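PDB 4OQZ: putative oxidoreductase YfjR from Streptomyces aurantiacus, which acts as an S-selective imine reductase, an oxidoreductase of the HIBADH-related family that probably uses NADPH as hydride donor. Local coordinates for residues Pro128-Tyr134 / Thr152-Arg158; Tyr183-Val187 / Ala197-Ala201; Gly225-Gly229 / Asp276-Ser280. One frame throughout, in Å; residues are numbered along the deposited sequence.

Contact 1 of 3, residues Pro128-Tyr134 / Thr152-Arg158; sequences PDMSTFY and TGKTDYR
Two parallel strands, 131-134 and 154-158, pair here as the outer members of a beta-alpha-beta unit in the Rossmann-type domain; helix 138-151 makes the crossover, and 154-158 belongs to the last strand of the chain's sheet. The segment axes approach to 4.5 Å and cross at -22°. Both strands are extended, and register sets Phe133 beside Asp156 and Tyr134 beside Tyr157, each with CA atoms 4.6 Å apart. Asp156 bonds backward and forward: its N donates to Thr132 O (2.7 Å), and its O accepts from Tyr134 N (3.0 Å). Tyr134 O then receives Arg158 N (2.8 Å), while Lys154 N reaches Met130 O (2.9 Å).

Tyr134 loses most surface. Its m rotamer lays the ring along the face shared with Thr155, whose CG2 meets the ring edge at Tyr134 CE2 (3.7 Å); helix 138-151 covers this face through Tyr141 and Leu148. Lys154, extended as mttt, runs back beside Pro128 and Asp129: Lys154 CG lies 3.8 Å from Pro128 O, and Lys154 NZ gives a weak hydrogen bond to Asp129 O (3.3 Å). Thr152, in the p rotamer, accepts from Thr132 OG1 at its own OG1 (2.7 Å). On the face of Phe133 and Asp156, Tyr203 of the second subunit bonds Asp156 OD2. A water donates to Thr152 OG1 (2.8 Å) and lies 2.8 Å from Tyr134 OH, hydrogen-bonded to both.

Contact 2 of 3, residues Tyr183-Val187 / Ala197-Ala201; sequences YWQAV and AADIA
Helical segments 183-187 and 197-201, from consecutive helices of the C-terminal domain, cross steeply: their N-to-C directions differ by 120° and their axes come no closer than 10.3 Å. The approach is tightest at one corner, where the CA atoms of Val187 and Ala197 stand 5.4 Å apart; at the other, Tyr183 and Ala201 are separated by 8.7 Å between CA atoms. The small Ala197 is consistent with this close approach: Val187 CG2 (chi1 t) rests on Ala197 CB at 3.8 Å.

Ile200 is the main bump. With chi1 p and chi2 t, Ile200 CD1 extends into the hollow between Ala186 and Val187, 3.8 Å from Ala186 CB, 4.0 Å from Val187 CG2 and 3.5 Å from Ala186 O. The short Ala186 side chain, directed toward the other helix, leaves space for this methyl.

Tyr183 fills the wider end. Its t rotamer carries the ring across the gap, its edge facing Ile200 CG1 (4.1 Å from Tyr183 CE1), and Tyr183 OH donates to Ala197 O at 2.9 Å. Ala201 N also makes a weak bond to that carbonyl within its own helix. Beyond, Asp223 of the second subunit accepts from Ala197 N and Ala198 N, and Ile222 of that subunit packs on Val187. This is steep helix-helix packing in an all-helical 6PGD-type C-terminal domain, at the dimer interface.

Contact 3 of 3, residues Gly225-Gly229 / Asp276-Ser280; sequences GNHAG and DSFSS
A Schellman motif closes helix 211-224 before this loop-loop contact, with Gly225 as its C-prime residue: phi of 96° would jam a CB against the preceding carbonyl oxygen, so glycine suits the site. The chain then opens through Asn226, whose OD1 weakly accepts from Ala228 N at 3.3 Å, and brings His227 against segment 276-280. The CA atoms of His227 and Ser277 lie 5.0 Å apart, and Ser277 N donates to His227 O (3.0 Å, N-H...O angle 158°). Although Ala228 O is equally 3.0 Å from Ser277 N, its angle is too poor for a bond.

Neither segment forms a strand; this is a junction between the loop joining helices 211-224 and 234-250 and the loop leading into helix 282-285 of the helical C-terminal domain. His227 supplies the largest buried area: its CA-to-CB bond points toward segment 276-280, and with chi1 m His227 CD2 lies 3.2 Å from Ser279 OG, near the ring plane, and 3.6 Å from Ser280 N. Ser280 N bonds Ser277 O at 2.8 Å. Ser277 OG pairs with Asp232, which also accepts from Phe278 N. Phe278, whose CA-to-CB bond points away from segment 225-229, meets Trp184 of the second subunit.

How the contacts relate
Contact 1 belongs to the nucleotide-binding domain, contacts 2 and 3 to the helical C-terminal domain; strand 154-159 of contact 1 is followed by helix 163-191, which carries part of contact 2. All three are separate, with centres 30 to 34 Å apart and nearest atoms about 16 to 21 Å apart. Contact 2 is wholly buried and mainly apolar, with one side-chain hydrogen bond. Contact 1, partly buried, relies on repeated backbone bonds between strands and covers 672 Å², against 223 and 258 Å² for contacts 2 and 3. Contact 3, also partly buried, joins irregular loops through one backbone bond and a histidine. Each touches the second subunit.

Contact 1 of 3, residues Pro128-Tyr134 / Thr152-Arg158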
ATOM      1  N   PRO A 128      -9.118  15.014 -17.704  1.00 56.50           N
ATOM      2  CA  PRO A 128      -8.065  14.590 -18.658  1.00 57.02           C
ATOM      3  C   PRO A 128      -6.975  13.700 -18.057  1.00 60.25           C
ATOM      4  O   PRO A 128      -6.202  13.061 -18.780  1.00 59.85           O
ATOM      5  CB  PRO A 128      -7.475  15.916 -19.144  1.00 61.40           C
ATOM      6  CG  PRO A 128      -7.723  16.878 -18.024  1.00 65.65           C
ATOM      7  CD  PRO A 128      -9.031  16.465 -17.412  1.00 59.89           C
ATOM      8  N   ASP A 129      -6.933  13.659 -16.722  1.00 55.54           N
ATOM      9  CA  ASP A 129      -5.948  12.966 -15.927  1.00 53.26           C
ATOM     10  C   ASP A 129      -6.345  11.566 -15.525  1.00 52.89           C
ATOM     11  O   ASP A 129      -5.463  10.786 -15.158  1.00 49.72           O
ATOM     12  CB  ASP A 129      -5.596  13.816 -14.703  1.00 55.27           C
ATOM     13  CG  ASP A 129      -5.197  15.229 -15.083  1.00 69.09           C
ATOM     14  OD1 ASP A 129      -4.074  15.409 -15.593  1.00 71.98           O
ATOM     15  OD2 ASP A 129      -6.040  16.140 -14.944  1.00 76.48           O
ATOM     16  N   MET A 130      -7.645  11.225 -15.613  1.00 48.46           N
ATOM     17  CA  MET A 130      -8.108   9.888 -15.217  1.00 47.02           C
ATOM     18  C   MET A 130      -7.935   8.847 -16.329  1.00 48.05           C
ATOM     19  O   MET A 130      -7.802   9.224 -17.490  1.00 48.67           O
ATOM     20  CB  MET A 130      -9.549   9.944 -14.677  1.00 50.52           C
ATOM     21  CG  MET A 130      -9.702  10.782 -13.405  1.00 55.42           C
ATOM     22  SD  MET A 130      -8.933   9.995 -11.965  1.00 59.94           S
ATOM     23  CE  MET A 130      -7.750  11.255 -11.535  1.00 57.51           C
ATOM     24  N   SER A 131      -7.963   7.547 -15.973  1.00 42.44           N
ATOM     25  CA  SER A 131      -7.759   6.432 -16.887  1.00 42.21           C
ATOM     26  C   SER A 131      -8.768   5.272 -16.746  1.00 42.16           C
ATOM     27  O   SER A 131      -9.412   5.092 -15.706  1.00 41.65           O
ATOM     28  CB  SER A 131      -6.321   5.925 -16.807  1.00 46.00           C
ATOM     29  OG  SER A 131      -6.034   5.024 -17.867  1.00 57.90           O
ATOM     30  N   THR A 132      -8.977   4.572 -17.859  1.00 37.81           N
ATOM     31  CA  THR A 132      -9.870   3.415 -17.953  1.00 37.46           C
ATOM     32  C   THR A 132      -9.178   2.376 -18.812  1.00 40.45           C
ATOM     33  O   THR A 132      -8.675   2.687 -19.905  1.00 40.15           O
ATOM     34  CB  THR A 132     -11.228   3.772 -18.546  1.00 40.74           C
ATOM     35  OG1 THR A 132     -11.817   4.837 -17.810  1.00 39.18           O
ATOM     36  CG2 THR A 132     -12.222   2.558 -18.558  1.00 36.63           C
ATOM     37  N   PHE A 133      -9.184   1.132 -18.331  1.00 37.98           N
ATOM     38  CA  PHE A 133      -8.620   0.001 -19.060  1.00 39.07           C
ATOM     39  C   PHE A 133      -9.733  -0.518 -19.971  1.00 43.20           C
ATOM     40  O   PHE A 133     -10.861  -0.640 -19.525  1.00 44.24           O
ATOM     41  CB  PHE A 133      -8.226  -1.137 -18.089  1.00 41.33           C
ATOM     42  CG  PHE A 133      -7.067  -0.864 -17.162  1.00 41.48           C
ATOM     43  CD1 PHE A 133      -5.762  -0.813 -17.648  1.00 43.86           C
ATOM     44  CD2 PHE A 133      -7.270  -0.710 -15.798  1.00 42.72           C
ATOM     45  CE1 PHE A 133      -4.695  -0.553 -16.790  1.00 43.43           C
ATOM     46  CE2 PHE A 133      -6.190  -0.459 -14.937  1.00 43.23           C
ATOM     47  CZ  PHE A 133      -4.923  -0.355 -15.442  1.00 40.35           C
ATOM     48  N   TYR A 134      -9.411  -0.819 -21.217  1.00 39.61           N
ATOM     49  CA  TYR A 134     -10.328  -1.394 -22.192  1.00 40.91           C
ATOM     50  C   TYR A 134      -9.775  -2.673 -22.810  1.00 46.92           C
ATOM     51  O   TYR A 134      -8.585  -2.758 -23.134  1.00 46.07           O
ATOM     52  CB  TYR A 134     -10.688  -0.400 -23.300  1.00 42.60           C
ATOM     53  CG  TYR A 134     -11.619   0.700 -22.824  1.00 42.09           C
ATOM     54  CD1 TYR A 134     -12.974   0.457 -22.629  1.00 44.16           C
ATOM     55  CD2 TYR A 134     -11.137   1.975 -22.544  1.00 40.68           C
ATOM     56  CE1 TYR A 134     -13.825   1.451 -22.161  1.00 44.11           C
ATOM     57  CE2 TYR A 134     -11.983   2.985 -22.097  1.00 40.06           C
ATOM     58  CZ  TYR A 134     -13.330   2.720 -21.907  1.00 50.64           C
ATOM     59  OH  TYR A 134     -14.184   3.698 -21.437  1.00 53.22           O
ATOM     60  N   THR A 152     -13.054   9.168 -19.278  1.00 36.86           N
ATOM     61  CA  THR A 152     -11.757   9.505 -18.667  1.00 35.45           C
ATOM     62  C   THR A 152     -10.800   9.931 -19.785  1.00 40.86           C
ATOM     63  O   THR A 152     -10.761   9.274 -20.820  1.00 41.69           O
ATOM     64  CB  THR A 152     -11.170   8.324 -17.876  1.00 42.29           C
ATOM     65  OG1 THR A 152     -11.024   7.201 -18.735  1.00 44.01           O
ATOM     66  CG2 THR A 152     -11.975   7.956 -16.644  1.00 36.26           C
ATOM     67  N   GLY A 153     -10.038  11.009 -19.571  1.00 36.40           N
ATOM     68  CA  GLY A 153      -9.108  11.565 -20.561  1.00 38.65           C
ATOM     69  C   GLY A 153      -8.132  10.555 -21.155  1.00 43.92           C
ATOM     70  O   GLY A 153      -7.819  10.617 -22.348  1.00 42.10           O
ATOM     71  N   LYS A 154      -7.692   9.582 -20.320  1.00 41.27           N
ATOM     72  CA  LYS A 154      -6.806   8.503 -20.727  1.00 41.32           C
ATOM     73  C   LYS A 154      -7.593   7.193 -20.814  1.00 43.57           C
ATOM     74  O   LYS A 154      -8.495   6.931 -19.994  1.00 41.60           O
ATOM     75  CB  LYS A 154      -5.613   8.360 -19.766  1.00 41.72           C
ATOM     76  CG  LYS A 154      -4.772   9.620 -19.567  1.00 55.29           C
ATOM     77  CD  LYS A 154      -3.928   9.484 -18.283  1.00 63.54           C
ATOM     78  CE  LYS A 154      -3.058  10.685 -17.992  1.00 72.08           C
ATOM     79  NZ  LYS A 154      -2.462  10.612 -16.630  1.00 68.17           N
ATOM     80  N   THR A 155      -7.290   6.403 -21.864  1.00 40.25           N
ATOM     81  CA  THR A 155      -7.889   5.084 -22.120  1.00 39.41           C
ATOM     82  C   THR A 155      -6.745   4.141 -22.449  1.00 42.29           C
ATOM     83  O   THR A 155      -5.838   4.495 -23.213  1.00 42.88           O
ATOM     84  CB  THR A 155      -9.036   5.100 -23.166  1.00 45.60           C
ATOM     85  OG1 THR A 155      -8.516   5.312 -24.484  1.00 43.75           O
ATOM     86  CG2 THR A 155     -10.182   6.119 -22.823  1.00 40.78           C
ATOM     87  N   ASP A 156      -6.762   2.953 -21.844  1.00 38.02           N
ATOM     88  CA  ASP A 156      -5.654   1.996 -22.008  1.00 36.92           C
ATOM     89  C   ASP A 156      -6.112   0.633 -22.510  1.00 43.10           C
ATOM     90  O   ASP A 156      -6.513  -0.214 -21.715  1.00 43.02           O
ATOM     91  CB  ASP A 156      -4.911   1.883 -20.674  1.00 36.17           C
ATOM     92  CG  ASP A 156      -3.591   1.134 -20.678  1.00 43.33           C
ATOM     93  OD1 ASP A 156      -3.175   0.653 -21.763  1.00 44.85           O
ATOM     94  OD2 ASP A 156      -2.940   1.090 -19.615  1.00 47.94           O
ATOM     95  N   TYR A 157      -6.010   0.412 -23.832  1.00 43.18           N
ATOM     96  CA  TYR A 157      -6.386  -0.839 -24.481  1.00 45.42           C
ATOM     97  C   TYR A 157      -5.368  -1.951 -24.169  1.00 49.40           C
ATOM     98  O   TYR A 157      -4.209  -1.872 -24.592  1.00 48.78           O
ATOM     99  CB  TYR A 157      -6.565  -0.638 -25.989  1.00 49.47           C
ATOM    100  CG  TYR A 157      -6.990  -1.898 -26.700  1.00 53.25           C
ATOM    101  CD1 TYR A 157      -8.326  -2.290 -26.729  1.00 55.18           C
ATOM    102  CD2 TYR A 157      -6.053  -2.722 -27.319  1.00 56.06           C
ATOM    103  CE1 TYR A 157      -8.720  -3.464 -27.369  1.00 56.68           C
ATOM    104  CE2 TYR A 157      -6.435  -3.903 -27.951  1.00 58.91           C
ATOM    105  CZ  TYR A 157      -7.772  -4.259 -27.989  1.00 62.25           C
ATOM    106  OH  TYR A 157      -8.146  -5.404 -28.642  1.00 60.91           O
ATOM    107  N   ARG A 158      -5.819  -2.978 -23.428  1.00 46.58           N
ATOM    108  CA  ARG A 158      -4.996  -4.095 -22.944  1.00 47.55           C
ATOM    109  C   ARG A 158      -4.932  -5.305 -23.837  1.00 56.10           C
ATOM    110  O   ARG A 158      -3.946  -6.062 -23.794  1.00 57.16           O
ATOM    111  CB  ARG A 158      -5.399  -4.500 -21.508  1.00 46.28           C
ATOM    112  CG  ARG A 158      -5.320  -3.395 -20.430  1.00 47.88           C
ATOM    113  CD  ARG A 158      -4.050  -2.536 -20.451  1.00 51.58           C
ATOM    114  NE  ARG A 158      -2.808  -3.322 -20.474  1.00 58.32           N
ATOM    115  CZ  ARG A 158      -1.685  -2.938 -21.079  1.00 71.37           C
ATOM    116  NH1 ARG A 158      -1.633  -1.779 -21.725  1.00 49.00           N
ATOM    117  NH2 ARG A 158      -0.607  -3.719 -21.055  1.00 54.92           N
TER
HETATM  118  O   HOH W   1     -12.794   5.966 -20.583  1.00 45.24           O

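Contact 2 of 3, residues Tyr183-Val187 / Ala197-Ala201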
ATOM      1  N   TYR A 183      -3.649   1.975   6.099  1.00 36.52           N
ATOM      2  CA  TYR A 183      -3.820   3.346   6.602  1.00 37.29           C
ATOM      3  C   TYR A 183      -4.840   3.354   7.747  1.00 40.85           C
ATOM      4  O   TYR A 183      -4.580   3.980   8.768  1.00 41.58           O
ATOM      5  CB  TYR A 183      -4.154   4.368   5.490  1.00 36.84           C
ATOM      6  CG  TYR A 183      -4.253   5.795   6.006  1.00 38.82           C
ATOM      7  CD1 TYR A 183      -3.246   6.341   6.800  1.00 40.88           C
ATOM      8  CD2 TYR A 183      -5.368   6.580   5.734  1.00 39.51           C
ATOM      9  CE1 TYR A 183      -3.319   7.647   7.267  1.00 42.65           C
ATOM     10  CE2 TYR A 183      -5.482   7.878   6.247  1.00 41.42           C
ATOM     11  CZ  TYR A 183      -4.459   8.400   7.028  1.00 48.60           C
ATOM     12  OH  TYR A 183      -4.523   9.670   7.532  1.00 44.87           O
ATOM     13  N   TRP A 184      -5.950   2.586   7.644  1.00 39.91           N
ATOM     14  CA  TRP A 184      -6.940   2.563   8.748  1.00 40.92           C
ATOM     15  C   TRP A 184      -6.272   1.953   9.971  1.00 44.02           C
ATOM     16  O   TRP A 184      -6.468   2.445  11.068  1.00 44.00           O
ATOM     17  CB  TRP A 184      -8.223   1.783   8.418  1.00 41.63           C
ATOM     18  CG  TRP A 184      -9.072   2.222   7.251  1.00 41.79           C
ATOM     19  CD1 TRP A 184     -10.046   1.477   6.653  1.00 45.57           C
ATOM     20  CD2 TRP A 184      -9.103   3.509   6.606  1.00 39.86           C
ATOM     21  NE1 TRP A 184     -10.626   2.186   5.628  1.00 43.85           N
ATOM     22  CE2 TRP A 184     -10.079   3.441   5.586  1.00 43.67           C
ATOM     23  CE3 TRP A 184      -8.349   4.691   6.732  1.00 39.83           C
ATOM     24  CZ2 TRP A 184     -10.344   4.515   4.726  1.00 41.84           C
ATOM     25  CZ3 TRP A 184      -8.633   5.756   5.893  1.00 39.42           C
ATOM     26  CH2 TRP A 184      -9.618   5.660   4.906  1.00 40.05           C
ATOM     27  N   GLN A 185      -5.389   0.943   9.760  1.00 39.92           N
ATOM     28  CA  GLN A 185      -4.615   0.343  10.844  1.00 40.63           C
ATOM     29  C   GLN A 185      -3.612   1.328  11.509  1.00 42.46           C
ATOM     30  O   GLN A 185      -3.446   1.298  12.731  1.00 44.86           O
ATOM     31  CB  GLN A 185      -3.891  -0.912  10.348  1.00 41.00           C
ATOM     32  CG  GLN A 185      -3.197  -1.677  11.456  1.00 39.69           C
ATOM     33  CD  GLN A 185      -4.134  -2.485  12.306  1.00 51.96           C
ATOM     34  OE1 GLN A 185      -5.095  -3.097  11.819  1.00 50.27           O
ATOM     35  NE2 GLN A 185      -3.868  -2.509  13.600  1.00 49.54           N
ATOM     36  N   ALA A 186      -2.963   2.184  10.702  1.00 36.88           N
ATOM     37  CA  ALA A 186      -1.992   3.197  11.130  1.00 35.74           C
ATOM     38  C   ALA A 186      -2.703   4.259  11.959  1.00 39.38           C
ATOM     39  O   ALA A 186      -2.217   4.634  13.032  1.00 39.79           O
ATOM     40  CB  ALA A 186      -1.353   3.847   9.901  1.00 33.92           C
ATOM     41  N   VAL A 187      -3.848   4.744  11.454  1.00 37.26           N
ATOM     42  CA  VAL A 187      -4.719   5.731  12.160  1.00 38.44           C
ATOM     43  C   VAL A 187      -5.105   5.221  13.523  1.00 48.57           C
ATOM     44  O   VAL A 187      -4.899   5.938  14.510  1.00 51.11           O
ATOM     45  CB  VAL A 187      -5.900   6.258  11.295  1.00 41.16           C
ATOM     46  CG1 VAL A 187      -6.844   7.169  12.089  1.00 41.84           C
ATOM     47  CG2 VAL A 187      -5.366   7.032  10.091  1.00 38.51           C
ATOM     48  N   ALA A 197      -4.956  11.553  12.318  1.00 49.99           N
ATOM     49  CA  ALA A 197      -4.794  11.012  10.978  1.00 47.36           C
ATOM     50  C   ALA A 197      -3.974  11.973  10.085  1.00 50.55           C
ATOM     51  O   ALA A 197      -3.142  11.518   9.294  1.00 47.50           O
ATOM     52  CB  ALA A 197      -6.159  10.725  10.363  1.00 47.77           C
ATOM     53  N   ALA A 198      -4.200  13.299  10.226  1.00 48.12           N
ATOM     54  CA  ALA A 198      -3.480  14.337   9.475  1.00 47.34           C
ATOM     55  C   ALA A 198      -2.023  14.480   9.935  1.00 48.86           C
ATOM     56  O   ALA A 198      -1.216  15.080   9.222  1.00 48.86           O
ATOM     57  CB  ALA A 198      -4.208  15.674   9.610  1.00 50.97           C
ATOM     58  N   ASP A 199      -1.711  13.983  11.143  1.00 43.62           N
ATOM     59  CA  ASP A 199      -0.392  14.011  11.744  1.00 45.40           C
ATOM     60  C   ASP A 199       0.482  12.978  11.012  1.00 47.62           C
ATOM     61  O   ASP A 199       1.619  13.267  10.657  1.00 50.40           O
ATOM     62  CB  ASP A 199      -0.468  13.619  13.240  1.00 49.09           C
ATOM     63  CG  ASP A 199      -0.943  14.681  14.218  1.00 57.87           C
ATOM     64  OD1 ASP A 199      -1.723  15.559  13.807  1.00 62.30           O
ATOM     65  OD2 ASP A 199      -0.606  14.573  15.417  1.00 57.11           O
ATOM     66  N   ILE A 200      -0.078  11.784  10.779  1.00 41.54           N
ATOM     67  CA  ILE A 200       0.592  10.669  10.112  1.00 39.25           C
ATOM     68  C   ILE A 200       0.385  10.703   8.594  1.00 42.04           C
ATOM     69  O   ILE A 200       1.162  10.086   7.870  1.00 40.03           O
ATOM     70  CB  ILE A 200       0.243   9.296  10.775  1.00 41.91           C
ATOM     71  CG1 ILE A 200      -1.222   8.866  10.533  1.00 41.27           C
ATOM     72  CG2 ILE A 200       0.637   9.283  12.274  1.00 43.54           C
ATOM     73  CD1 ILE A 200      -1.529   7.457  11.055  1.00 44.72           C
ATOM     74  N   ALA A 201      -0.624  11.459   8.103  1.00 37.70           N
ATOM     75  CA  ALA A 201      -0.858  11.561   6.651  1.00 38.24           C
ATOM     76  C   ALA A 201       0.423  11.840   5.811  1.00 43.97           C
ATOM     77  O   ALA A 201       0.604  11.174   4.783  1.00 41.52           O
ATOM     78  CB  ALA A 201      -1.925  12.601   6.335  1.00 39.94           C
TER

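Contact 3 of 3, residues Gly225-Gly229 / Asp276-Ser280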
ATOM      1  N   GLY A 225      13.616 -15.080 -11.497  1.00 81.83           N
ATOM      2  CA  GLY A 225      13.484 -16.215 -10.585  1.00 83.29           C
ATOM      3  C   GLY A 225      14.412 -16.139  -9.393  1.00 85.99           C
ATOM      4  O   GLY A 225      14.729 -17.166  -8.775  1.00 89.47           O
ATOM      5  N   ASN A 226      14.875 -14.918  -9.094  1.00 77.64           N
ATOM      6  CA  ASN A 226      15.800 -14.596  -8.020  1.00 77.57           C
ATOM      7  C   ASN A 226      15.027 -14.137  -6.774  1.00 82.24           C
ATOM      8  O   ASN A 226      14.350 -13.119  -6.822  1.00 78.29           O
ATOM      9  CB  ASN A 226      16.765 -13.492  -8.507  1.00 73.12           C
ATOM     10  CG  ASN A 226      17.876 -13.119  -7.547  1.00 83.48           C
ATOM     11  OD1 ASN A 226      18.057 -13.729  -6.491  1.00 74.21           O
ATOM     12  ND2 ASN A 226      18.656 -12.101  -7.904  1.00 74.76           N
ATOM     13  N   HIS A 227      15.146 -14.887  -5.662  1.00 82.69           N
ATOM     14  CA  HIS A 227      14.510 -14.596  -4.372  1.00 80.15           C
ATOM     15  C   HIS A 227      15.593 -14.744  -3.291  1.00 84.77           C
ATOM     16  O   HIS A 227      15.377 -15.444  -2.309  1.00 84.05           O
ATOM     17  CB  HIS A 227      13.370 -15.611  -4.118  1.00 82.33           C
ATOM     18  CG  HIS A 227      12.179 -15.455  -5.011  1.00 84.45           C
ATOM     19  ND1 HIS A 227      11.884 -16.390  -5.992  1.00 89.39           N
ATOM     20  CD2 HIS A 227      11.218 -14.499  -5.015  1.00 81.96           C
ATOM     21  CE1 HIS A 227      10.773 -15.961  -6.570  1.00 85.93           C
ATOM     22  NE2 HIS A 227      10.333 -14.830  -6.009  1.00 82.05           N
ATOM     23  N   ALA A 228      16.744 -14.072  -3.477  1.00 83.89           N
ATOM     24  CA  ALA A 228      17.985 -14.211  -2.696  1.00 87.03           C
ATOM     25  C   ALA A 228      18.010 -14.004  -1.160  1.00 88.82           C
ATOM     26  O   ALA A 228      17.367 -14.736  -0.422  1.00 88.58           O
ATOM     27  CB  ALA A 228      19.149 -13.500  -3.388  1.00 88.81           C
ATOM     28  N   GLY A 229      18.870 -13.112  -0.703  1.00 82.98           N
ATOM     29  CA  GLY A 229      19.096 -12.811   0.704  1.00 81.09           C
ATOM     30  C   GLY A 229      20.054 -11.649   0.739  1.00 83.05           C
ATOM     31  O   GLY A 229      20.390 -11.122   1.805  1.00 81.02           O
ATOM     32  N   ASP A 276      14.926 -16.888   2.631  1.00 78.62           N
ATOM     33  CA  ASP A 276      15.599 -16.298   1.497  1.00 75.44           C
ATOM     34  C   ASP A 276      14.992 -14.868   1.511  1.00 69.30           C
ATOM     35  O   ASP A 276      14.935 -14.279   2.585  1.00 64.91           O
ATOM     36  CB  ASP A 276      15.258 -17.071   0.220  1.00 78.40           C
ATOM     37  CG  ASP A 276      16.110 -18.297   0.054  1.00 84.00           C
ATOM     38  OD1 ASP A 276      15.673 -19.372   0.495  1.00 84.75           O
ATOM     39  OD2 ASP A 276      17.243 -18.170  -0.490  1.00 87.07           O
ATOM     40  N   SER A 277      14.530 -14.325   0.373  1.00 61.65           N
ATOM     41  CA  SER A 277      13.931 -12.991   0.353  1.00 54.84           C
ATOM     42  C   SER A 277      12.472 -13.073   0.743  1.00 58.35           C
ATOM     43  O   SER A 277      11.815 -14.076   0.457  1.00 59.55           O
ATOM     44  CB  SER A 277      14.041 -12.345  -1.026  1.00 52.89           C
ATOM     45  OG  SER A 277      13.390 -11.072  -1.047  1.00 53.78           O
ATOM     46  N   PHE A 278      11.943 -11.986   1.328  1.00 51.03           N
ATOM     47  CA  PHE A 278      10.522 -11.913   1.670  1.00 50.29           C
ATOM     48  C   PHE A 278       9.608 -12.035   0.420  1.00 56.54           C
ATOM     49  O   PHE A 278       8.423 -12.321   0.537  1.00 57.74           O
ATOM     50  CB  PHE A 278      10.232 -10.704   2.579  1.00 48.15           C
ATOM     51  CG  PHE A 278       9.885  -9.406   1.896  1.00 46.44           C
ATOM     52  CD1 PHE A 278       8.653  -8.794   2.118  1.00 46.46           C
ATOM     53  CD2 PHE A 278      10.816  -8.747   1.103  1.00 48.36           C
ATOM     54  CE1 PHE A 278       8.350  -7.574   1.523  1.00 45.21           C
ATOM     55  CE2 PHE A 278      10.502  -7.546   0.476  1.00 48.82           C
ATOM     56  CZ  PHE A 278       9.279  -6.946   0.710  1.00 45.03           C
ATOM     57  N   SER A 279      10.194 -11.902  -0.768  1.00 54.63           N
ATOM     58  CA  SER A 279       9.543 -12.105  -2.060  1.00 55.07           C
ATOM     59  C   SER A 279       9.232 -13.605  -2.271  1.00 58.43           C
ATOM     60  O   SER A 279       8.319 -13.952  -3.024  1.00 54.94           O
ATOM     61  CB  SER A 279      10.464 -11.622  -3.175  1.00 61.96           C
ATOM     62  OG  SER A 279       9.824 -11.694  -4.438  1.00 73.98           O
ATOM     63  N   SER A 280       9.994 -14.499  -1.596  1.00 59.13           N
ATOM     64  CA  SER A 280       9.810 -15.944  -1.739  1.00 62.87           C
ATOM     65  C   SER A 280       8.379 -16.425  -1.491  1.00 65.92           C
ATOM     66  O   SER A 280       7.997 -17.437  -2.053  1.00 67.50           O
ATOM     67  CB  SER A 280      10.814 -16.720  -0.891  1.00 68.05           C
ATOM     68  OG  SER A 280      10.558 -18.111  -0.970  1.00 89.40           O
TER